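Local coordinates for protein beta-mannosidase (Hypocrea lixii, PDB 4UOJ) that probably hydrolyses beta-mannosidic bonds, releasing mannose from beta-linked mannosides, as a glycoside hydrolase of family 2, at residues A[325-330]-A[341-346]; A[26-31]-A[223-228]. All coordinates share one frame; numbering follows the deposited sequence.

In the fold
Contact 1 lies within one immunoglobulin-like sandwich: it is a hairpin between adjacent strands, partly buried, with four backbone hydrogen bonds, apolar packing on its inner face and a glycan on its outer one. Contact 2 brings together parts nearly 200 residues apart at the surface, where the bonding is sparser: one direct hydrogen bond, a bridging water and a few side-chain touches. Segment 223-228 ties contact 2 to the sandwich of contact 1, because strand 227-237 belongs to the sheet facing the hairpin. Their centres are about 17 Å apart, yet Ser342 OG packs 3.8 Å from Ser228 OG. Contact 1 thus pairs strands inside a domain, whereas contact 2 connects that domain to the preceding one.

Contact 1. Residues A[325-330]-A[341-346]; sequences NITVSV and VSQRRV. With NAG (2-acetamido-2-deoxy-beta-D-glucopyranose), chain S.
Ile326 and Arg344, and likewise Val328 and Ser342, are hydrogen-bonded pairs of an antiparallel beta hairpin at the edge of an immunoglobulin-like sandwich; the two strands run at 164° to each other. Each pair exchanges two nearly straight backbone bonds, among them Ile326 N to Arg344 O (2.9 Å) and Val328 N to Ser342 O (2.8 Å). On the face carrying Ile326, Val328, Ser342 and Arg344 the hairpin packs against strand 227-237 and strand 252-261; Ile326 CG2 also meets Val346 CG1 at 3.8 Å, and the hydroxyl of Ser342 is hydrogen-bonded to Thr231.

The other face bears Asn325, Thr327 and Gln343. Asn325 begins the sequon Asn-Ile-Thr, and its ND2 is bonded covalently to C1 of an N-acetylglucosamine. Gln343 can be followed outward to this sugar. Its CB lies 3.9 Å from Ile326 O. CG, anti to the backbone N (chi1 -160°), comes to 3.3 Å from Thr327 OG1 across the strand pair. A bend at chi2 (-128°) then turns CD and the amide toward the glycan. OE1 has the sugar O5 and Asn325 ND2 as its nearest neighbours across the contact, while NE2 donates to the ring oxygen O5 at 3.1 Å and, weakly, to the sugar O6 at 3.3 Å. Without the amide, as with an alanine here, O5 and O6 would probably lose this donor and the first sugar would be freer to turn about its linkage. Arg345 runs beside the glycosylated residue on its way to a salt bridge with Glu438, its CG 3.3 Å from Asn325 OD1.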
ATOM      1  N   ASN A 325      15.873 -20.191  -2.383  1.00 56.49           N
ATOM      2  CA  ASN A 325      15.208 -20.948  -1.327  1.00 57.04           C
ATOM      3  C   ASN A 325      16.230 -21.432  -0.318  1.00 60.24           C
ATOM      4  O   ASN A 325      17.074 -22.268  -0.633  1.00 64.92           O
ATOM      5  CB  ASN A 325      14.425 -22.135  -1.901  1.00 59.23           C
ATOM      6  CG  ASN A 325      13.029 -21.752  -2.358  1.00 72.30           C
ATOM      7  OD1 ASN A 325      12.746 -20.596  -2.652  1.00 75.97           O
ATOM      8  ND2 ASN A 325      12.152 -22.729  -2.428  1.00 69.68           N
ATOM      9  N   ILE A 326      16.141 -20.919   0.902  1.00 57.99           N
ATOM     10  CA  ILE A 326      17.057 -21.295   1.986  1.00 58.28           C
ATOM     11  C   ILE A 326      16.364 -22.253   2.951  1.00 59.99           C
ATOM     12  O   ILE A 326      15.280 -21.961   3.447  1.00 59.59           O
ATOM     13  CB  ILE A 326      17.716 -20.078   2.699  1.00 59.17           C
ATOM     14  CG1 ILE A 326      18.663 -20.538   3.829  1.00 61.43           C
ATOM     15  CG2 ILE A 326      16.671 -19.085   3.216  1.00 59.16           C
ATOM     16  CD1 ILE A 326      19.577 -19.480   4.427  1.00 63.37           C
ATOM     17  N   THR A 327      16.990 -23.406   3.189  1.00 59.74           N
ATOM     18  CA  THR A 327      16.468 -24.407   4.105  1.00 59.69           C
ATOM     19  C   THR A 327      17.484 -24.547   5.218  1.00 62.79           C
ATOM     20  O   THR A 327      18.619 -24.934   4.961  1.00 66.34           O
ATOM     21  CB  THR A 327      16.139 -25.722   3.368  1.00 62.29           C
ATOM     22  OG1 THR A 327      15.289 -25.432   2.254  1.00 62.69           O
ATOM     23  CG2 THR A 327      15.440 -26.741   4.270  1.00 59.90           C
ATOM     24  N   VAL A 328      17.083 -24.178   6.442  1.00 62.16           N
ATOM     25  CA  VAL A 328      17.933 -24.234   7.625  1.00 62.32           C
ATOM     26  C   VAL A 328      17.574 -25.485   8.399  1.00 65.97           C
ATOM     27  O   VAL A 328      16.407 -25.685   8.724  1.00 64.85           O
ATOM     28  CB  VAL A 328      17.814 -22.970   8.513  1.00 63.81           C
ATOM     29  CG1 VAL A 328      18.882 -22.963   9.602  1.00 64.39           C
ATOM     30  CG2 VAL A 328      17.894 -21.689   7.682  1.00 62.07           C
ATOM     31  N   SER A 329      18.580 -26.336   8.660  1.00 68.76           N
ATOM     32  CA  SER A 329      18.413 -27.603   9.391  1.00 68.56           C
ATOM     33  C   SER A 329      19.156 -27.563  10.717  1.00 70.19           C
ATOM     34  O   SER A 329      20.346 -27.275  10.758  1.00 71.32           O
ATOM     35  CB  SER A 329      18.883 -28.787   8.553  1.00 69.45           C
ATOM     36  OG  SER A 329      17.994 -29.031   7.482  1.00 72.75           O
ATOM     37  N   VAL A 330      18.437 -27.839  11.806  1.00 71.73           N
ATOM     38  CA  VAL A 330      19.016 -27.863  13.155  1.00 72.76           C
ATOM     39  C   VAL A 330      19.136 -29.308  13.653  1.00 76.02           C
ATOM     40  O   VAL A 330      18.140 -30.008  13.808  1.00 72.82           O
ATOM     41  CB  VAL A 330      18.264 -26.951  14.160  1.00 71.88           C
ATOM     42  CG1 VAL A 330      19.008 -26.872  15.492  1.00 71.23           C
ATOM     43  CG2 VAL A 330      18.070 -25.555  13.581  1.00 70.62           C
ATOM     44  N   VAL A 341      13.534 -28.017  11.026  1.00 62.66           N
ATOM     45  CA  VAL A 341      13.784 -27.628   9.636  1.00 61.39           C
ATOM     46  C   VAL A 341      12.877 -26.445   9.284  1.00 61.05           C
ATOM     47  O   VAL A 341      11.663 -26.519   9.460  1.00 60.90           O
ATOM     48  CB  VAL A 341      13.588 -28.822   8.662  1.00 64.47           C
ATOM     49  CG1 VAL A 341      13.856 -28.414   7.220  1.00 64.58           C
ATOM     50  CG2 VAL A 341      14.474 -30.013   9.041  1.00 66.04           C
ATOM     51  N   SER A 342      13.468 -25.345   8.809  1.00 60.48           N
ATOM     52  CA  SER A 342      12.702 -24.159   8.373  1.00 59.08           C
ATOM     53  C   SER A 342      13.120 -23.686   6.983  1.00 61.03           C
ATOM     54  O   SER A 342      14.314 -23.603   6.684  1.00 60.82           O
ATOM     55  CB  SER A 342      12.829 -23.013   9.371  1.00 58.87           C
ATOM     56  OG  SER A 342      11.961 -21.953   9.003  1.00 58.97           O
ATOM     57  N   GLN A 343      12.140 -23.344   6.161  1.00 58.10           N
ATOM     58  CA  GLN A 343      12.396 -22.857   4.823  1.00 57.88           C
ATOM     59  C   GLN A 343      11.797 -21.480   4.533  1.00 57.26           C
ATOM     60  O   GLN A 343      10.681 -21.191   4.868  1.00 54.16           O
ATOM     61  CB  GLN A 343      11.872 -23.833   3.795  1.00 60.05           C
ATOM     62  CG  GLN A 343      12.527 -23.621   2.464  1.00 75.99           C
ATOM     63  CD  GLN A 343      11.550 -23.464   1.331  1.00 90.76           C
ATOM     64  OE1 GLN A 343      11.112 -24.457   0.747  1.00 90.54           O
ATOM     65  NE2 GLN A 343      11.224 -22.212   0.987  1.00 88.77           N
ATOM     66  N   ARG A 344      12.568 -20.657   3.856  1.00 54.90           N
ATOM     67  CA  ARG A 344      12.141 -19.315   3.444  1.00 53.16           C
ATOM     68  C   ARG A 344      12.692 -19.007   2.061  1.00 54.53           C
ATOM     69  O   ARG A 344      13.743 -19.501   1.693  1.00 56.91           O
ATOM     70  CB  ARG A 344      12.597 -18.226   4.433  1.00 50.81           C
ATOM     71  CG  ARG A 344      11.947 -18.262   5.816  1.00 52.96           C
ATOM     72  CD  ARG A 344      10.460 -17.970   5.794  1.00 53.87           C
ATOM     73  NE  ARG A 344       9.862 -17.958   7.143  1.00 55.09           N
ATOM     74  CZ  ARG A 344       9.392 -19.033   7.770  1.00 57.34           C
ATOM     75  NH1 ARG A 344       9.481 -20.221   7.201  1.00 51.47           N
ATOM     76  NH2 ARG A 344       8.854 -18.931   8.975  1.00 52.39           N
ATOM     77  N   ARG A 345      11.970 -18.188   1.296  1.00 50.39           N
ATOM     78  CA  ARG A 345      12.425 -17.687   0.012  1.00 49.20           C
ATOM     79  C   ARG A 345      12.986 -16.269   0.272  1.00 50.57           C
ATOM     80  O   ARG A 345      12.316 -15.401   0.847  1.00 48.04           O
ATOM     81  CB  ARG A 345      11.293 -17.694  -1.021  1.00 49.35           C
ATOM     82  CG  ARG A 345      11.786 -17.439  -2.443  1.00 51.97           C
ATOM     83  CD  ARG A 345      10.707 -17.624  -3.483  1.00 53.22           C
ATOM     84  NE  ARG A 345       9.682 -16.607  -3.363  1.00 57.00           N
ATOM     85  CZ  ARG A 345       8.625 -16.512  -4.152  1.00 59.14           C
ATOM     86  NH1 ARG A 345       8.460 -17.373  -5.142  1.00 51.14           N
ATOM     87  NH2 ARG A 345       7.745 -15.543  -3.964  1.00 52.87           N
ATOM     88  N   VAL A 346      14.250 -16.085  -0.101  1.00 50.35           N
ATOM     89  CA  VAL A 346      15.017 -14.862   0.149  1.00 50.10           C
ATOM     90  C   VAL A 346      15.629 -14.281  -1.121  1.00 50.62           C
ATOM     91  O   VAL A 346      15.703 -14.940  -2.151  1.00 51.61           O
ATOM     92  CB  VAL A 346      16.152 -15.126   1.186  1.00 53.85           C
ATOM     93  CG1 VAL A 346      15.579 -15.496   2.542  1.00 53.82           C
ATOM     94  CG2 VAL A 346      17.111 -16.227   0.710  1.00 56.87           C
TER
HETATM   95  C1  NAG S1005      10.963 -22.491  -3.104  0.50 26.40           C
HETATM   96  C2  NAG S1005      10.290 -23.582  -3.926  0.50 25.14           C
HETATM   97  C3  NAG S1005       8.872 -23.169  -4.285  0.50 25.10           C
HETATM   98  C4  NAG S1005       8.106 -22.719  -3.044  0.50 24.85           C
HETATM   99  C5  NAG S1005       8.886 -21.665  -2.274  0.50 25.21           C
HETATM  100  C6  NAG S1005       8.139 -21.291  -0.988  0.50 24.81           C
HETATM  101  C7  NAG S1005      12.033 -24.697  -5.183  0.50 27.31           C
HETATM  102  C8  NAG S1005      12.712 -24.875  -6.513  0.50 26.45           C
HETATM  103  N2  NAG S1005      11.033 -23.800  -5.156  0.50 25.68           N
HETATM  104  O3  NAG S1005       8.225 -24.301  -4.898  0.50 25.47           O
HETATM  105  O4  NAG S1005       6.839 -22.177  -3.444  0.50 25.70           O
HETATM  106  O5  NAG S1005      10.172 -22.201  -1.943  0.50 26.19           O
HETATM  107  O6  NAG S1005       8.897 -20.286  -0.298  0.50 26.33           O
HETATM  108  O7  NAG S1005      12.393 -25.329  -4.174  0.50 26.13           O

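Contact 2. Residues A[26-31]-A[223-228]; sequences GKASIH and GGELYS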
ATOM      1  N   GLY A  26       9.821 -39.792  15.901  1.00 96.73           N
ATOM      2  CA  GLY A  26       9.299 -38.769  16.823  1.00 94.38           C
ATOM      3  C   GLY A  26       8.853 -37.484  16.148  1.00 93.25           C
ATOM      4  O   GLY A  26       9.149 -36.390  16.632  1.00 92.57           O
ATOM      5  N   LYS A  27       8.132 -37.608  15.026  1.00 92.54           N
ATOM      6  CA  LYS A  27       7.616 -36.463  14.261  1.00 90.73           C
ATOM      7  C   LYS A  27       6.538 -35.695  15.027  1.00 88.12           C
ATOM      8  O   LYS A  27       5.858 -36.258  15.887  1.00 89.34           O
ATOM      9  CB  LYS A  27       7.062 -36.917  12.898  1.00 95.12           C
ATOM     10  CG  LYS A  27       8.131 -37.177  11.848  1.00105.55           C
ATOM     11  CD  LYS A  27       7.539 -37.642  10.529  1.00113.02           C
ATOM     12  CE  LYS A  27       8.516 -37.392   9.398  1.00117.54           C
ATOM     13  NZ  LYS A  27       7.880 -37.566   8.068  1.00118.84           N
ATOM     14  N   ALA A  28       6.391 -34.405  14.717  1.00 81.37           N
ATOM     15  CA  ALA A  28       5.397 -33.546  15.355  1.00 79.88           C
ATOM     16  C   ALA A  28       4.022 -33.773  14.720  1.00 80.24           C
ATOM     17  O   ALA A  28       3.885 -33.703  13.506  1.00 81.95           O
ATOM     18  CB  ALA A  28       5.817 -32.081  15.238  1.00 78.25           C
ATOM     19  N   SER A  29       3.015 -34.077  15.545  1.00 76.49           N
ATOM     20  CA  SER A  29       1.631 -34.309  15.103  1.00 76.65           C
ATOM     21  C   SER A  29       0.905 -32.964  15.030  1.00 73.36           C
ATOM     22  O   SER A  29       0.769 -32.278  16.040  1.00 72.90           O
ATOM     23  CB  SER A  29       0.921 -35.271  16.071  1.00 79.60           C
ATOM     24  OG  SER A  29      -0.467 -35.395  15.821  1.00 80.22           O
ATOM     25  N   ILE A  30       0.471 -32.575  13.827  1.00 70.81           N
ATOM     26  CA  ILE A  30      -0.199 -31.286  13.616  1.00 69.82           C
ATOM     27  C   ILE A  30      -1.657 -31.421  13.145  1.00 71.64           C
ATOM     28  O   ILE A  30      -1.938 -32.087  12.150  1.00 72.08           O
ATOM     29  CB  ILE A  30       0.639 -30.328  12.722  1.00 68.57           C
ATOM     30  CG1 ILE A  30       2.008 -30.015  13.393  1.00 69.49           C
ATOM     31  CG2 ILE A  30      -0.137 -29.032  12.444  1.00 66.78           C
ATOM     32  CD1 ILE A  30       3.113 -29.441  12.484  1.00 69.43           C
ATOM     33  N   HIS A  31      -2.552 -30.782  13.887  1.00 70.94           N
ATOM     34  CA  HIS A  31      -3.945 -30.611  13.527  1.00 70.14           C
ATOM     35  C   HIS A  31      -4.224 -29.172  13.188  1.00 68.37           C
ATOM     36  O   HIS A  31      -4.202 -28.326  14.045  1.00 68.11           O
ATOM     37  CB  HIS A  31      -4.839 -30.938  14.703  1.00 72.94           C
ATOM     38  CG  HIS A  31      -4.918 -32.388  15.012  1.00 80.70           C
ATOM     39  ND1 HIS A  31      -3.836 -33.231  14.921  1.00 84.47           N
ATOM     40  CD2 HIS A  31      -5.955 -33.155  15.411  1.00 85.79           C
ATOM     41  CE1 HIS A  31      -4.204 -34.455  15.250  1.00 86.52           C
ATOM     42  NE2 HIS A  31      -5.484 -34.436  15.551  1.00 85.81           N
ATOM     43  N   GLY A 223      12.341 -35.978  23.033  1.00 88.19           N
ATOM     44  CA  GLY A 223      13.480 -36.403  22.212  1.00 87.96           C
ATOM     45  C   GLY A 223      13.206 -36.481  20.719  1.00 87.19           C
ATOM     46  O   GLY A 223      14.003 -37.037  19.970  1.00 86.55           O
ATOM     47  N   GLY A 224      12.084 -35.914  20.293  1.00 86.40           N
ATOM     48  CA  GLY A 224      11.661 -35.917  18.900  1.00 87.41           C
ATOM     49  C   GLY A 224      11.823 -34.592  18.165  1.00 88.30           C
ATOM     50  O   GLY A 224      12.593 -33.718  18.573  1.00 87.33           O
ATOM     51  N   GLU A 225      11.079 -34.457  17.065  1.00 82.38           N
ATOM     52  CA  GLU A 225      11.082 -33.301  16.190  1.00 79.31           C
ATOM     53  C   GLU A 225      10.515 -32.074  16.911  1.00 77.28           C
ATOM     54  O   GLU A 225       9.576 -32.191  17.696  1.00 76.15           O
ATOM     55  CB  GLU A 225      10.248 -33.632  14.944  1.00 82.23           C
ATOM     56  CG  GLU A 225      10.426 -32.697  13.755  1.00 89.03           C
ATOM     57  CD  GLU A 225       9.333 -32.799  12.688  1.00 98.44           C
ATOM     58  OE1 GLU A 225       8.922 -33.928  12.339  1.00 94.31           O
ATOM     59  OE2 GLU A 225       8.885 -31.740  12.195  1.00 98.57           O
ATOM     60  N   LEU A 226      11.096 -30.903  16.625  1.00 74.56           N
ATOM     61  CA  LEU A 226      10.629 -29.603  17.131  1.00 73.40           C
ATOM     62  C   LEU A 226       9.648 -28.937  16.133  1.00 72.08           C
ATOM     63  O   LEU A 226       9.543 -29.359  14.978  1.00 71.76           O
ATOM     64  CB  LEU A 226      11.812 -28.653  17.414  1.00 72.84           C
ATOM     65  CG  LEU A 226      12.917 -29.128  18.381  1.00 77.62           C
ATOM     66  CD1 LEU A 226      14.008 -28.075  18.496  1.00 75.86           C
ATOM     67  CD2 LEU A 226      12.382 -29.461  19.769  1.00 78.60           C
ATOM     68  N   TYR A 227       8.933 -27.908  16.596  1.00 66.67           N
ATOM     69  CA  TYR A 227       7.997 -27.155  15.787  1.00 64.93           C
ATOM     70  C   TYR A 227       8.492 -25.722  15.567  1.00 65.05           C
ATOM     71  O   TYR A 227       8.824 -25.036  16.512  1.00 63.73           O
ATOM     72  CB  TYR A 227       6.582 -27.160  16.401  1.00 66.02           C
ATOM     73  CG  TYR A 227       5.626 -26.248  15.651  1.00 65.39           C
ATOM     74  CD1 TYR A 227       5.054 -26.642  14.445  1.00 65.96           C
ATOM     75  CD2 TYR A 227       5.354 -24.961  16.110  1.00 64.72           C
ATOM     76  CE1 TYR A 227       4.214 -25.794  13.733  1.00 65.35           C
ATOM     77  CE2 TYR A 227       4.522 -24.102  15.400  1.00 64.27           C
ATOM     78  CZ  TYR A 227       3.951 -24.525  14.212  1.00 66.10           C
ATOM     79  OH  TYR A 227       3.134 -23.680  13.507  1.00 65.81           O
ATOM     80  N   SER A 228       8.475 -25.273  14.305  1.00 64.02           N
ATOM     81  CA  SER A 228       8.916 -23.953  13.883  1.00 60.32           C
ATOM     82  C   SER A 228       7.812 -22.915  14.067  1.00 61.67           C
ATOM     83  O   SER A 228       6.756 -22.993  13.422  1.00 61.92           O
ATOM     84  CB  SER A 228       9.382 -23.996  12.429  1.00 60.50           C
ATOM     85  OG  SER A 228       9.699 -22.712  11.944  1.00 64.08           O
TER
HETATM   86  O   HOH W   1       7.686 -34.014  18.024  1.00 64.88           O
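A junction between two beta sandwiches is bridged here: the residues leading into strand 29-32, at the edge of one sheet, meet the loop leading into strand 227-237, at the edge of another. Glu225 N donates to Gly26 O at 2.8 Å in a nearly straight bond (168° at the hydrogen), approaching from 31° off the carbonyl plane. A water donates to Glu225 O at 2.6 Å and also to Gly26 O, so that Gly26 O accepts two bonds, from Glu225 N and from the water. Gly224 passes close by, and a CB on it would clash with Gly26 O. With CG anti to the backbone N (chi1 -165°) and the chain extended beyond, the side chain of Glu225 crosses that of Lys27 at a slant, OE1 touching Lys27 CG at 3.4 Å. Lys27 NZ stays 5.7 Å from Glu225 OE1, so any attraction between the charges is probably long-range. Further along, Ile30 CD1 approaches the Tyr227 ring obliquely, 3.9 Å from Tyr227 CD1. The ring also packs on Val218 and Leu220 of strand 215-221, the neighbour of strand 29-32, so it reaches from its own strand onto the sheet of the other domain. Such an interface is consistent with the family 2 architecture, in which a galactose-binding-domain-like sandwich is followed by an immunoglobulin-like domain.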